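Local coordinates for probable 2-phosphosulfolactate phosphatase (Clostridium acetobutylicum, PDB 1VR0), which probably catalyses the magnesium-dependent hydrolysis of (2R)-O-phospho-3-sulfolactate to (2R)-3-sulfolactate and phosphate, at residues F91-S94 / E99-E102. Sequence-based numbering, arbitrary orientation.
Sequences FDFS and EYTE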
loop_
_atom_site.group_PDB
_atom_site.type_symbol
_atom_site.label_atom_id
_atom_site.label_comp_id
_atom_site.label_asym_id
_atom_site.label_seq_id
_atom_site.Cartn_x
_atom_site.Cartn_y
_atom_site.Cartn_z
ATOM N N PHE A 91 5.989 -31.429 -13.168
ATOM C CA PHE A 91 4.562 -31.065 -13.056
ATOM C C PHE A 91 3.851 -31.343 -14.368
ATOM O O PHE A 91 4.490 -31.562 -15.387
ATOM C CB PHE A 91 4.373 -29.576 -12.660
ATOM C CG PHE A 91 4.443 -29.308 -11.173
ATOM C CD1 PHE A 91 5.242 -30.076 -10.329
ATOM C CD2 PHE A 91 3.712 -28.289 -10.625
ATOM C CE1 PHE A 91 5.297 -29.823 -8.961
ATOM C CE2 PHE A 91 3.755 -28.030 -9.241
ATOM C CZ PHE A 91 4.551 -28.807 -8.417
ATOM N N ASP A 92 2.524 -31.324 -14.331
ATOM C CA ASP A 92 1.711 -31.627 -15.505
ATOM C C ASP A 92 1.461 -30.368 -16.321
ATOM O O ASP A 92 1.521 -30.396 -17.552
ATOM C CB ASP A 92 0.392 -32.279 -15.067
ATOM C CG ASP A 92 0.614 -33.595 -14.353
ATOM O OD1 ASP A 92 1.311 -34.449 -14.923
ATOM O OD2 ASP A 92 0.134 -33.783 -13.220
ATOM N N PHE A 93 1.191 -29.267 -15.628
ATOM C CA PHE A 93 0.903 -28.017 -16.275
ATOM C C PHE A 93 1.625 -26.885 -15.596
ATOM O O PHE A 93 2.216 -27.026 -14.519
ATOM C CB PHE A 93 -0.609 -27.776 -16.297
ATOM C CG PHE A 93 -1.345 -28.854 -16.994
ATOM C CD1 PHE A 93 -1.203 -29.013 -18.388
ATOM C CD2 PHE A 93 -2.101 -29.770 -16.282
ATOM C CE1 PHE A 93 -1.833 -30.076 -19.085
ATOM C CE2 PHE A 93 -2.729 -30.831 -16.950
ATOM C CZ PHE A 93 -2.586 -30.979 -18.378
ATOM N N SER A 94 1.570 -25.748 -16.265
ATOM C CA SER A 94 2.265 -24.556 -15.849
ATOM C C SER A 94 1.220 -23.677 -15.213
ATOM O O SER A 94 0.311 -24.213 -14.587
ATOM C CB SER A 94 2.961 -23.970 -17.078
ATOM O OG SER A 94 3.077 -22.593 -17.000
ATOM N N GLU A 99 -4.186 -23.661 -20.557
ATOM C CA GLU A 99 -3.890 -25.073 -20.554
ATOM C C GLU A 99 -4.843 -25.883 -19.662
ATOM O O GLU A 99 -4.878 -27.111 -19.766
ATOM C CB GLU A 99 -2.392 -25.331 -20.313
ATOM C CG GLU A 99 -1.810 -25.064 -18.948
ATOM C CD GLU A 99 -0.274 -24.840 -19.006
ATOM O OE1 GLU A 99 0.466 -25.636 -19.620
ATOM O OE2 GLU A 99 0.202 -23.841 -18.424
ATOM N N TYR A 100 -5.684 -25.189 -18.886
ATOM C CA TYR A 100 -6.677 -25.827 -18.025
ATOM C C TYR A 100 -8.035 -25.866 -18.686
ATOM O O TYR A 100 -9.034 -25.371 -18.139
ATOM C CB TYR A 100 -6.742 -25.131 -16.660
ATOM C CG TYR A 100 -5.425 -25.191 -15.948
ATOM C CD1 TYR A 100 -5.119 -26.270 -15.130
ATOM C CD2 TYR A 100 -4.451 -24.187 -16.125
ATOM C CE1 TYR A 100 -3.889 -26.353 -14.471
ATOM C CE2 TYR A 100 -3.221 -24.270 -15.484
ATOM C CZ TYR A 100 -2.949 -25.364 -14.652
ATOM O OH TYR A 100 -1.740 -25.517 -14.013
ATOM N N THR A 101 -8.056 -26.481 -19.862
ATOM C CA THR A 101 -9.287 -26.719 -20.609
ATOM C C THR A 101 -10.145 -27.765 -19.925
ATOM O O THR A 101 -9.643 -28.570 -19.139
ATOM C CB THR A 101 -8.999 -27.241 -22.054
ATOM O OG1 THR A 101 -8.430 -28.565 -22.013
ATOM C CG2 THR A 101 -8.093 -26.328 -22.787
ATOM N N GLU A 102 -11.434 -27.781 -20.263
ATOM C CA GLU A 102 -12.390 -28.741 -19.697
ATOM C C GLU A 102 -11.965 -30.202 -19.916
ATOM O O GLU A 102 -12.117 -31.060 -19.044
ATOM C CB GLU A 102 -13.799 -28.492 -20.268
ATOM C CG GLU A 102 -14.906 -29.254 -19.506
ATOM C CD GLU A 102 -16.181 -29.376 -20.296
ATOM O OE1 GLU A 102 -16.465 -28.395 -21.001
ATOM O OE2 GLU A 102 -16.888 -30.422 -20.209
#
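Glu-99 OE2 accepts two backbone N-H groups: that of Ser-94, at the end of 91-94, in a weak bond of 3.2 Å from Ser-94 N bent to 132° at the hydrogen, and that of Ser-96, in the residues between the segments. One carboxylate oxygen thus bridges two nearby backbone N-H groups within the loop between strand 77-81 and helix 102-105. Extended beyond CG, the Glu-99 chain passes Phe-93 with its CG and brings the carboxylate to the backbone N of Ser-94; the Glu-99 and Phe-93 side chains run antiparallel to one another, ring and carboxylate planes well inclined, and Phe-93 CD1 lies 4.0 Å from Glu-99 OE1, which sits at the ring edge.

The other polar link is the phenol of Tyr-100, whose OH donates to the carbonyl oxygen of Ser-94 at 2.5 Å, a very short separation. That oxygen lies at the edge of the phenol ring and in its plane. The same hydroxyl is 3.4 Å from Phe-93 CB, and Tyr-100 CZ makes an apolar contact of 3.7 Å with that methylene. With CG anti to its carbonyl carbon (chi1 -59°), Phe-93 turns an edge to the face of Tyr-100 in an edge-to-face pair, centroids 5.7 Å apart and planes inclined by 61°.

The Ser-94 side chain is about 7 Å from the bound sulfolactate. Strand 77-81 lies beside 91-94 and is bonded to it through the backbones of Leu-79 and Gly-81. Thr-101 is the N-cap of helix 102-105, whose Val-104 touches Phe-93, while the buried Tyr-100 ring packs on Leu-110 and Met-112 of strand 109-113 and on Val-45 and Ala-49 of helix 42-51.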